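Local coordinates for protein BpsB (PgaB), Poly-beta-1,6-N-acetyl-D-glucosamine N-deacetylase (Bordetella bronchiseptica RB50, PDB 5BU6) that removes N-acetyl groups from poly-beta-1,6-N-acetyl-D-glucosamine as a family 4 carbohydrate esterase, and is required for biofilm formation in Bordetella bronchiseptica, at residues 33-38 / 262-267; 49-54 / 98-103. The protein carries 5 engineered substitutions. All coordinates share one frame; numbering follows the deposited sequence.

Contact 1 (33-38 / 262-267)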
loop_
_atom_site.group_PDB
_atom_site.type_symbol
_atom_site.label_atom_id
_atom_site.label_comp_id
_atom_site.label_asym_id
_atom_site.label_seq_id
_atom_site.Cartn_x
_atom_site.Cartn_y
_atom_site.Cartn_z
ATOM N N PRO A 33 -5.513 -11.628 -5.362
ATOM C CA PRO A 33 -5.101 -12.993 -5.011
ATOM C C PRO A 33 -6.194 -13.757 -4.261
ATOM O O PRO A 33 -6.970 -13.171 -3.505
ATOM C CB PRO A 33 -3.882 -12.775 -4.111
ATOM C CG PRO A 33 -3.359 -11.430 -4.505
ATOM C CD PRO A 33 -4.564 -10.618 -4.857
ATOM N N ASP A 34 -6.233 -15.066 -4.477
ATOM C CA ASP A 34 -7.246 -15.939 -3.890
ATOM C C ASP A 34 -7.242 -15.934 -2.353
ATOM O O ASP A 34 -6.191 -16.063 -1.727
ATOM C CB ASP A 34 -7.033 -17.359 -4.406
ATOM C CG ASP A 34 -8.053 -18.332 -3.874
ATOM O OD1 ASP A 34 -9.221 -17.929 -3.683
ATOM O OD2 ASP A 34 -7.682 -19.502 -3.651
ATOM N N GLN A 35 -8.421 -15.795 -1.754
ATOM C CA GLN A 35 -8.548 -15.769 -0.297
ATOM C C GLN A 35 -9.348 -16.959 0.225
ATOM O O GLN A 35 -9.463 -17.165 1.433
ATOM C CB GLN A 35 -9.222 -14.471 0.161
ATOM C CG GLN A 35 -8.491 -13.197 -0.209
ATOM C CD GLN A 35 -7.365 -12.864 0.751
ATOM O OE1 GLN A 35 -6.636 -13.746 1.205
ATOM N NE2 GLN A 35 -7.221 -11.583 1.069
ATOM N N PHE A 36 -9.915 -17.727 -0.697
ATOM C CA PHE A 36 -10.808 -18.820 -0.348
ATOM C C PHE A 36 -10.105 -19.855 0.529
ATOM O O PHE A 36 -8.930 -20.158 0.326
ATOM C CB PHE A 36 -11.356 -19.471 -1.622
ATOM C CG PHE A 36 -12.419 -20.481 -1.369
ATOM C CD1 PHE A 36 -13.685 -20.085 -0.973
ATOM C CD2 PHE A 36 -12.163 -21.829 -1.531
ATOM C CE1 PHE A 36 -14.673 -21.014 -0.737
ATOM C CE2 PHE A 36 -13.149 -22.765 -1.298
ATOM C CZ PHE A 36 -14.409 -22.356 -0.899
ATOM N N ALA A 37 -10.828 -20.369 1.520
ATOM C CA ALA A 37 -10.324 -21.412 2.421
ATOM C C ALA A 37 -9.086 -20.973 3.207
ATOM O O ALA A 37 -8.332 -21.813 3.710
ATOM C CB ALA A 37 -10.030 -22.695 1.642
ATOM N N ILE A 38 -8.883 -19.659 3.303
ATOM C CA ILE A 38 -7.891 -19.092 4.212
ATOM C C ILE A 38 -8.588 -18.539 5.448
ATOM O O ILE A 38 -9.507 -17.722 5.346
ATOM C CB ILE A 38 -7.065 -17.976 3.560
ATOM C CG1 ILE A 38 -6.176 -18.547 2.458
ATOM C CG2 ILE A 38 -6.201 -17.264 4.603
ATOM C CD1 ILE A 38 -5.254 -17.516 1.854
ATOM N N LEU A 262 -1.284 -11.426 0.851
ATOM C CA LEU A 262 -2.359 -10.646 1.417
ATOM C C LEU A 262 -3.031 -11.489 2.484
ATOM O O LEU A 262 -3.333 -12.652 2.247
ATOM C CB LEU A 262 -3.339 -10.242 0.316
ATOM C CG LEU A 262 -4.498 -9.306 0.647
ATOM C CD1 LEU A 262 -3.985 -7.995 1.201
ATOM C CD2 LEU A 262 -5.332 -9.078 -0.602
ATOM N N VAL A 263 -3.237 -10.941 3.674
ATOM C CA VAL A 263 -3.992 -11.697 4.674
ATOM C C VAL A 263 -5.030 -10.811 5.381
ATOM O O VAL A 263 -4.785 -9.649 5.651
ATOM C CB VAL A 263 -3.050 -12.356 5.708
ATOM C CG1 VAL A 263 -2.407 -11.321 6.590
ATOM C CG2 VAL A 263 -3.803 -13.370 6.546
ATOM N N ASP A 264 -6.204 -11.367 5.661
ATOM C CA ASP A 264 -7.260 -10.618 6.336
ATOM C C ASP A 264 -7.216 -10.840 7.841
ATOM O O ASP A 264 -6.875 -11.928 8.296
ATOM C CB ASP A 264 -8.636 -11.026 5.799
ATOM C CG ASP A 264 -8.861 -10.585 4.367
ATOM O OD1 ASP A 264 -8.317 -9.532 3.967
ATOM O OD2 ASP A 264 -9.588 -11.292 3.639
ATOM N N TYR A 265 -7.560 -9.816 8.616
ATOM C CA TYR A 265 -7.682 -9.990 10.060
ATOM C C TYR A 265 -8.945 -9.329 10.625
ATOM O O TYR A 265 -9.594 -8.525 9.959
ATOM C CB TYR A 265 -6.453 -9.429 10.771
ATOM C CG TYR A 265 -6.316 -7.926 10.662
ATOM C CD1 TYR A 265 -6.877 -7.078 11.617
ATOM C CD2 TYR A 265 -5.653 -7.349 9.589
ATOM C CE1 TYR A 265 -6.758 -5.697 11.500
ATOM C CE2 TYR A 265 -5.522 -5.980 9.473
ATOM C CZ TYR A 265 -6.082 -5.158 10.425
ATOM O OH TYR A 265 -5.935 -3.797 10.284
ATOM N N GLU A 266 -9.249 -9.668 11.870
ATOM C CA GLU A 266 -10.309 -9.048 12.651
ATOM C C GLU A 266 -9.710 -8.294 13.831
ATOM O O GLU A 266 -8.705 -8.715 14.395
ATOM C CB GLU A 266 -11.286 -10.099 13.176
ATOM C CG GLU A 266 -12.270 -10.629 12.157
ATOM C CD GLU A 266 -13.693 -10.686 12.704
ATOM O OE1 GLU A 266 -14.256 -11.801 12.809
ATOM O OE2 GLU A 266 -14.245 -9.610 13.029
ATOM N N VAL A 267 -10.332 -7.187 14.212
ATOM C CA VAL A 267 -9.929 -6.480 15.418
ATOM C C VAL A 267 -10.946 -6.746 16.508
ATOM O O VAL A 267 -12.030 -7.259 16.234
ATOM C CB VAL A 267 -9.797 -4.967 15.180
ATOM C CG1 VAL A 267 -8.705 -4.691 14.165
ATOM C CG2 VAL A 267 -11.115 -4.384 14.708
#

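Contact 2 (49-54 / 98-103). Engineered in segment 98-103: Ala98 (natural residue Lys), Ala99 (natural residue Lys).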
loop_
_atom_site.group_PDB
_atom_site.type_symbol
_atom_site.label_atom_id
_atom_site.label_comp_id
_atom_site.label_asym_id
_atom_site.label_seq_id
_atom_site.Cartn_x
_atom_site.Cartn_y
_atom_site.Cartn_z
ATOM N N TRP A 49 1.431 -15.376 16.141
ATOM C CA TRP A 49 1.902 -16.368 15.162
ATOM C C TRP A 49 3.273 -15.964 14.626
ATOM O O TRP A 49 4.194 -16.782 14.561
ATOM C CB TRP A 49 0.908 -16.506 14.001
ATOM C CG TRP A 49 1.375 -17.354 12.819
ATOM C CD1 TRP A 49 1.491 -18.716 12.781
ATOM C CD2 TRP A 49 1.743 -16.889 11.505
ATOM N NE1 TRP A 49 1.919 -19.125 11.537
ATOM C CE2 TRP A 49 2.080 -18.025 10.737
ATOM C CE3 TRP A 49 1.823 -15.625 10.909
ATOM C CZ2 TRP A 49 2.492 -17.935 9.407
ATOM C CZ3 TRP A 49 2.234 -15.537 9.586
ATOM C CH2 TRP A 49 2.565 -16.688 8.853
ATOM N N ILE A 50 3.389 -14.693 14.262
ATOM C CA ILE A 50 4.639 -14.151 13.729
ATOM C C ILE A 50 5.769 -14.447 14.708
ATOM O O ILE A 50 6.785 -15.016 14.334
ATOM C CB ILE A 50 4.530 -12.643 13.473
ATOM C CG1 ILE A 50 3.585 -12.382 12.293
ATOM C CG2 ILE A 50 5.907 -12.025 13.210
ATOM C CD1 ILE A 50 3.310 -10.943 12.036
ATOM N N ARG A 51 5.549 -14.090 15.967
ATOM C CA ARG A 51 6.519 -14.303 17.026
ATOM C C ARG A 51 6.895 -15.769 17.200
ATOM O O ARG A 51 8.072 -16.117 17.137
ATOM C CB ARG A 51 5.978 -13.749 18.341
ATOM C CG ARG A 51 6.978 -13.761 19.469
ATOM C CD ARG A 51 6.321 -13.403 20.793
ATOM N NE ARG A 51 6.448 -11.985 21.108
ATOM C CZ ARG A 51 5.895 -11.410 22.171
ATOM N NH1 ARG A 51 6.061 -10.111 22.390
ATOM N NH2 ARG A 51 5.171 -12.134 23.015
ATOM N N VAL A 52 5.897 -16.630 17.418
ATOM C CA VAL A 52 6.163 -18.021 17.746
ATOM C C VAL A 52 6.808 -18.794 16.589
ATOM O O VAL A 52 7.578 -19.716 16.831
ATOM C CB VAL A 52 4.858 -18.759 18.206
ATOM C CG1 VAL A 52 3.930 -19.033 17.041
ATOM C CG2 VAL A 52 5.201 -20.042 18.906
ATOM N N LYS A 53 6.520 -18.409 15.343
ATOM C CA LYS A 53 7.102 -19.090 14.177
ATOM C C LYS A 53 8.522 -18.593 13.897
ATOM O O LYS A 53 9.183 -19.054 12.975
ATOM C CB LYS A 53 6.238 -18.885 12.927
ATOM C CG LYS A 53 4.864 -19.551 12.987
ATOM C CD LYS A 53 4.956 -21.043 12.889
ATOM C CE LYS A 53 3.573 -21.678 12.979
ATOM N NZ LYS A 53 3.676 -23.143 13.049
ATOM N N GLY A 54 8.976 -17.635 14.687
ATOM C CA GLY A 54 10.331 -17.148 14.558
ATOM C C GLY A 54 10.552 -16.088 13.494
ATOM O O GLY A 54 11.705 -15.847 13.121
ATOM N N ALA A 98 3.754 -1.135 18.734
ATOM C CA ALA A 98 4.567 -0.659 19.851
ATOM C C ALA A 98 4.820 -1.755 20.880
ATOM O O ALA A 98 5.945 -1.933 21.347
ATOM C CB ALA A 98 3.907 0.540 20.508
ATOM N N ALA A 99 3.769 -2.489 21.236
ATOM C CA ALA A 99 3.866 -3.518 22.259
ATOM C C ALA A 99 4.787 -4.669 21.850
ATOM O O ALA A 99 5.495 -5.214 22.682
ATOM C CB ALA A 99 2.479 -4.051 22.597
ATOM N N PHE A 100 4.774 -5.034 20.572
ATOM C CA PHE A 100 5.641 -6.106 20.076
ATOM C C PHE A 100 6.981 -5.570 19.571
ATOM O O PHE A 100 7.881 -6.346 19.256
ATOM C CB PHE A 100 4.944 -6.872 18.945
ATOM C CG PHE A 100 3.927 -7.876 19.423
ATOM C CD1 PHE A 100 2.657 -7.472 19.805
ATOM C CD2 PHE A 100 4.240 -9.231 19.468
ATOM C CE1 PHE A 100 1.716 -8.407 20.258
ATOM C CE2 PHE A 100 3.303 -10.166 19.908
ATOM C CZ PHE A 100 2.041 -9.749 20.298
ATOM N N ASN A 101 7.087 -4.242 19.489
ATOM C CA ASN A 101 8.220 -3.543 18.892
ATOM C C ASN A 101 8.484 -3.962 17.451
ATOM O O ASN A 101 9.623 -4.161 17.053
ATOM C CB ASN A 101 9.492 -3.737 19.724
ATOM C CG ASN A 101 10.545 -2.692 19.407
ATOM O OD1 ASN A 101 10.229 -1.511 19.248
ATOM N ND2 ASN A 101 11.793 -3.122 19.279
ATOM N N TYR A 102 7.418 -4.096 16.669
ATOM C CA TYR A 102 7.527 -4.410 15.251
ATOM C C TYR A 102 7.397 -3.153 14.389
ATOM O O TYR A 102 6.454 -2.384 14.577
ATOM C CB TYR A 102 6.431 -5.364 14.825
ATOM C CG TYR A 102 6.456 -6.752 15.405
ATOM C CD1 TYR A 102 7.618 -7.308 15.937
ATOM C CD2 TYR A 102 5.314 -7.536 15.353
ATOM C CE1 TYR A 102 7.616 -8.607 16.426
ATOM C CE2 TYR A 102 5.305 -8.819 15.845
ATOM C CZ TYR A 102 6.446 -9.349 16.372
ATOM O OH TYR A 102 6.384 -10.644 16.834
ATOM N N PRO A 103 8.306 -2.964 13.419
ATOM C CA PRO A 103 8.071 -1.905 12.430
ATOM C C PRO A 103 6.977 -2.281 11.431
ATOM O O PRO A 103 6.632 -3.451 11.305
ATOM C CB PRO A 103 9.425 -1.767 11.715
ATOM C CG PRO A 103 10.090 -3.089 11.907
ATOM C CD PRO A 103 9.612 -3.634 13.227
HETATM O O HOH W 1 8.195 -9.174 19.933
#

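Contact 1 (33-38 / 262-267)
Gln35 carries this contact with its terminal amide, whose nitrogen is set between the side chains of Leu262 and Asp264. With Leu262 the meeting is a van der Waals contact of the amide nitrogen: NE2 of Gln35 lies 3.6 Å from CD2 of Leu262 and equally near its CG, the two side chains crossing at about a right angle. CG of Leu262 is anti to the backbone N (chi1 -175°), which leaves CG and CD2 beside the amide nitrogen. Gln35, in contrast, is bent at chi2 (-82°), and this fold in its chain brings the amide over the strand.

The polar approach is no wider, yet it is not a hydrogen bond. NE2 of Gln35 stands 3.5 Å from OD2 of Asp264 and 3.7 Å from its OD1, with amide and carboxylate planes 49° apart, although the partial charges are probably complementary.

Strand 261-266 belongs to the parallel sheet of a deacetylase, consistent with the distorted beta/alpha barrel of family 4 carbohydrate esterases. The first side-chain bonds of Leu262 and Asp264 point toward the loop and that of Val263 away from it. Val263 joins Ser17 and His19 of strand 14-20 through backbone hydrogen bonds and packs its side chain on Met18 and Leu46.

Hydrogen bonds inside 33-38 shape the loop around Gln35. OD1 of Asp34 accepts from N of Phe36 at 3.1 Å, forming an Asx turn in which the donor approaches from above the carboxylate plane. A type II turn from Gln35 to Ile38 overlaps it, closed by a 3.2 Å bond from N of Ile38 to O of Gln35, with Ala37 taking the positive-phi position. Pro33, at the start of the segment, rests on Leu244.

Contact 2 (49-54 / 98-103)
Arg51 and Phe100 bring a guanidinium and a ring together: CE2 of Phe100 lies over the centre of one guanidinium face, 3.6 Å above its plane, while the two planes are tilted 41° apart. The bend of the arginine at chi3 (-95°) lays the guanidinium with one face against the CD2-CE2 side of the ring, which it meets obliquely.

The van der Waals contacts centre on the hydroxyl end of Tyr102. Its OH comes 3.5 Å from CB of Arg51, and its CZ is 4.2 Å from CG2 of Ile50. Within 98-103, CB of Phe100 sits over the tyrosine ring face, so the two aromatic residues form one packed unit.

No direct hydrogen bond spans the segments. A water in the plane of the guanidinium, at its edge, donates to O of Phe100 at 2.9 Å and accepts only weakly from NH1 of Arg51.

Both segments end helices in Schellman motifs, at Gly54 and Asn101, each with positive phi. The contact thus joins the C-terminal ends of helices 43-52 and 88-100 on the outside of the fold. Phe47 of the first helix meets the rings of Phe100 and Tyr102, and Ile50 and Tyr102 pack on Pro57 of strand 56-57 and Leu80 of strand 77-83.

How the contacts relate
Helix 43-52 connects the two contacts. Its Leu43 and Leu46 pack against strand 261-266 behind contact 1, whereas its C-terminal end supplies contact 2. The contacts do not touch: their centres lie 19 Å apart and their nearest atoms about 7 Å apart. They also differ in their relation to bound ligands. The side chain of Leu262 in contact 1 is about 8 Å from a bound nickel ion, probably the one held by Asp84, His154 and His159, and about 5 Å from a thiocyanate probably derived from the crystallisation liquor. Contact 2 is peripheral helix packing, with its centre 20 Å from that of the chain.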